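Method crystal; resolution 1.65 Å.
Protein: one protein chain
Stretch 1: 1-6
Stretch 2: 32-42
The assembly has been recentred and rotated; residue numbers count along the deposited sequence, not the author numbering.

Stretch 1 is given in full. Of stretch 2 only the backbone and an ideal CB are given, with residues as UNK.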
# COMPACT_ATOMS: atom_id res chain seq x y z
N PRO A 1 -9.05 0.70 -11.44
CA PRO A 1 -8.55 0.13 -10.18
C PRO A 1 -7.03 0.15 -10.13
O PRO A 1 -6.39 0.24 -11.17
CB PRO A 1 -9.05 -1.32 -10.21
CG PRO A 1 -9.18 -1.62 -11.69
CD PRO A 1 -9.68 -0.33 -12.29
N VAL A 2 -6.47 0.06 -8.93
CA VAL A 2 -5.02 -0.04 -8.76
C VAL A 2 -4.71 -1.45 -8.27
O VAL A 2 -5.31 -1.92 -7.31
CB VAL A 2 -4.50 1.02 -7.76
CG1 VAL A 2 -2.98 0.89 -7.58
CG2 VAL A 2 -4.87 2.41 -8.24
N ILE A 3 -3.78 -2.12 -8.96
CA ILE A 3 -3.33 -3.46 -8.58
C ILE A 3 -1.85 -3.35 -8.26
O ILE A 3 -1.03 -3.15 -9.16
CB ILE A 3 -3.56 -4.50 -9.69
CG1 ILE A 3 -4.94 -4.33 -10.36
CG2 ILE A 3 -3.35 -5.92 -9.13
CD1 ILE A 3 -6.12 -4.63 -9.44
N GLN A 4 -1.50 -3.44 -6.98
CA GLN A 4 -0.11 -3.39 -6.55
C GLN A 4 0.41 -4.81 -6.38
O GLN A 4 -0.25 -5.63 -5.74
CB GLN A 4 0.06 -2.62 -5.24
CG GLN A 4 -0.32 -1.16 -5.36
CD GLN A 4 -0.38 -0.50 -4.00
OE1 GLN A 4 0.64 -0.08 -3.44
NE2 GLN A 4 -1.59 -0.42 -3.44
N CYS A 5 1.58 -5.08 -6.93
CA CYS A 5 2.16 -6.42 -6.94
C CYS A 5 3.52 -6.34 -6.29
O CYS A 5 4.48 -5.85 -6.90
CB CYS A 5 2.28 -6.96 -8.37
SG CYS A 5 0.76 -6.87 -9.32
N ASP A 6 3.63 -6.80 -5.04
CA ASP A 6 4.91 -6.87 -4.35
C ASP A 6 5.46 -8.28 -4.53
O ASP A 6 5.00 -9.23 -3.88
CB ASP A 6 4.77 -6.52 -2.87
CG ASP A 6 4.62 -5.03 -2.64
OD1 ASP A 6 5.66 -4.33 -2.61
OD2 ASP A 6 3.47 -4.59 -2.48
N UNK A 32 -15.23 -6.29 -14.82
CA UNK A 32 -15.74 -5.31 -15.75
C UNK A 32 -15.11 -3.95 -15.66
O UNK A 32 -15.70 -2.97 -16.12
CB UNK A 32 -17.25 -5.17 -15.55
N UNK A 33 -13.93 -3.84 -15.05
CA UNK A 33 -13.21 -2.58 -15.07
C UNK A 33 -12.72 -2.33 -16.49
O UNK A 33 -12.09 -3.21 -17.09
CB UNK A 33 -12.05 -2.59 -14.08
N UNK A 34 -13.00 -1.16 -17.07
CA UNK A 34 -12.43 -0.85 -18.38
C UNK A 34 -10.92 -0.87 -18.31
O UNK A 34 -10.32 -0.46 -17.32
CB UNK A 34 -12.92 0.51 -18.88
N UNK A 35 -10.30 -1.37 -19.38
CA UNK A 35 -8.84 -1.43 -19.43
C UNK A 35 -8.25 -0.05 -19.17
O UNK A 35 -7.22 0.08 -18.50
CB UNK A 35 -8.37 -1.97 -20.78
N UNK A 36 -8.91 1.00 -19.66
CA UNK A 36 -8.42 2.36 -19.48
C UNK A 36 -8.30 2.75 -18.00
O UNK A 36 -7.47 3.60 -17.66
CB UNK A 36 -9.35 3.34 -20.20
N UNK A 37 -9.09 2.14 -17.12
CA UNK A 37 -9.06 2.46 -15.69
C UNK A 37 -8.03 1.66 -14.90
O UNK A 37 -7.84 1.93 -13.71
CB UNK A 37 -10.45 2.22 -15.08
N UNK A 38 -7.38 0.67 -15.51
CA UNK A 38 -6.55 -0.26 -14.76
C UNK A 38 -5.12 0.26 -14.69
O UNK A 38 -4.55 0.70 -15.69
CB UNK A 38 -6.59 -1.65 -15.39
N UNK A 39 -4.53 0.22 -13.49
CA UNK A 39 -3.15 0.63 -13.28
C UNK A 39 -2.50 -0.47 -12.45
O UNK A 39 -2.90 -0.71 -11.30
CB UNK A 39 -3.05 1.99 -12.60
N UNK A 40 -1.54 -1.18 -13.05
CA UNK A 40 -0.78 -2.22 -12.37
C UNK A 40 0.58 -1.65 -12.00
O UNK A 40 1.25 -1.02 -12.83
CB UNK A 40 -0.64 -3.47 -13.24
N UNK A 41 0.99 -1.86 -10.76
CA UNK A 41 2.25 -1.35 -10.25
C UNK A 41 3.04 -2.51 -9.66
O UNK A 41 2.51 -3.25 -8.83
CB UNK A 41 2.02 -0.25 -9.21
N UNK A 42 4.28 -2.68 -10.10
CA UNK A 42 5.13 -3.79 -9.67
C UNK A 42 6.25 -3.25 -8.80
O UNK A 42 6.93 -2.28 -9.18
CB UNK A 42 5.70 -4.55 -10.87

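Position 32 lies out of reach of stretch 1. Its phi of 74° is positive, which by itself favours glycine. The residue is Gly32.

At position 33 CA-to-CB points toward stretch 1, and the ideal CB is already 3.7 Å from Pro1 CD. A small apolar residue suits this spot. It is Ala33, whose CB packs on Pro1 CD at 3.7 Å.

Positions 34, 35 and 36 have nothing of stretch 1 within 5.5 Å of their ideal CB atoms, so many residues would do. Phi at 34 is -60°, which proline accepts. A short 3-10 segment begins at 35. The residues are Pro34, Val35 and Glu36, and none touches stretch 1.

At position 37 CA-to-CB points sideways. The ideal CB is 3.9 Å from Pro1 CD, so an apolar beginning to the side chain fits. The residue is Tyr37. Its CB lies 3.8 Å from Pro1 CD, and the end of its side chain leads away.

Position 38 also points sideways, with its ideal CB 4.5 Å from Pro1 CG. An aliphatic chain of middle size would reach the ring. Ile38 does so: its CG1 is 3.9 Å from Pro1 CG.

From position 39 the backbone runs parallel to stretch 1, and side chains alternate between the two faces of the sheet. Position 39 pairs with Val2 and shares its face. The ideal CB is 4.7 Å from Val2 CG2, so an apolar start to the side chain fits, aliphatic or aromatic. It is Tyr39, whose ring end leads away; its OH is bonded elsewhere in the structure. Its backbone does the joining: Tyr39 N donates to Pro1 O at 3.0 Å, and Ile3 N to Tyr39 O at 2.9 Å.

Position 40 pairs with Ile3, on the face that also carries Cys5. The ideal CB is 5.4 Å from Cys5 SG, leaving room for a branched aliphatic residue. Val40 fills it. Its CG2 lies 4.3 Å from Ile3 CB and its CG1 4.0 Å from Cys5 SG.

Position 41 pairs with Gln4, and its ideal CB is 4.6 Å from Gln4 CG. The aliphatic part of that chain invites an apolar partner. Leu41 places CD2 4.3 Å from Gln4 CG. Leu41 N donates to Ile3 O at 2.9 Å, and Cys5 N to Leu41 O at 2.8 Å.

Position 42 pairs with Cys5 and shares its face. The extended backbone suits beta-branched residues, and several apolar side chains would do. It is Ile42, with CG1 4.5 Å from Cys5 CB. Its CA makes a CA-H...O contact with Cys5 O at 3.5 Å.

Stretch 2, residues 32-42: GAPVEYIYVLI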
# COMPACT_ATOMS: atom_id res chain seq x y z
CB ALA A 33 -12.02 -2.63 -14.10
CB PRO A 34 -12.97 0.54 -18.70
CG PRO A 34 -13.77 0.98 -17.55
CD PRO A 34 -14.00 -0.17 -16.63
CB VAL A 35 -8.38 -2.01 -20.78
CG1 VAL A 35 -6.87 -1.90 -20.92
CG2 VAL A 35 -8.84 -3.46 -20.90
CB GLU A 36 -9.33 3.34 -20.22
CG GLU A 36 -9.30 4.77 -19.69
CD GLU A 36 -10.32 5.69 -20.33
OE1 GLU A 36 -10.77 5.39 -21.46
OE2 GLU A 36 -10.67 6.71 -19.70
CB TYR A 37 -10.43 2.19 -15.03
CG TYR A 37 -11.57 3.10 -15.42
CD1 TYR A 37 -12.81 2.95 -14.82
CD2 TYR A 37 -11.42 4.09 -16.39
CE1 TYR A 37 -13.88 3.77 -15.15
CE2 TYR A 37 -12.49 4.92 -16.73
CZ TYR A 37 -13.71 4.74 -16.11
OH TYR A 37 -14.78 5.55 -16.43
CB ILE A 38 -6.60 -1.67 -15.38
CG1 ILE A 38 -8.02 -2.22 -15.33
CG2 ILE A 38 -5.62 -2.59 -14.67
CD1 ILE A 38 -8.20 -3.53 -16.07
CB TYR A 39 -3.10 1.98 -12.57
CG TYR A 39 -1.80 2.76 -12.58
CD1 TYR A 39 -1.80 4.13 -12.80
CD2 TYR A 39 -0.57 2.15 -12.30
CE1 TYR A 39 -0.63 4.87 -12.77
CE2 TYR A 39 0.62 2.89 -12.27
CZ TYR A 39 0.57 4.25 -12.51
OH TYR A 39 1.72 5.01 -12.47
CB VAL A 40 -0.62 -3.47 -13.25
CG1 VAL A 40 0.20 -4.52 -12.53
CG2 VAL A 40 -1.99 -4.02 -13.62
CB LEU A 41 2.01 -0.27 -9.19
CG LEU A 41 3.27 0.22 -8.49
CD1 LEU A 41 4.11 1.03 -9.47
CD2 LEU A 41 2.86 1.06 -7.31
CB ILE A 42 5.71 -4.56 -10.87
CG1 ILE A 42 4.58 -5.13 -11.74
CG2 ILE A 42 6.64 -5.66 -10.37
CD1 ILE A 42 5.06 -5.60 -13.11
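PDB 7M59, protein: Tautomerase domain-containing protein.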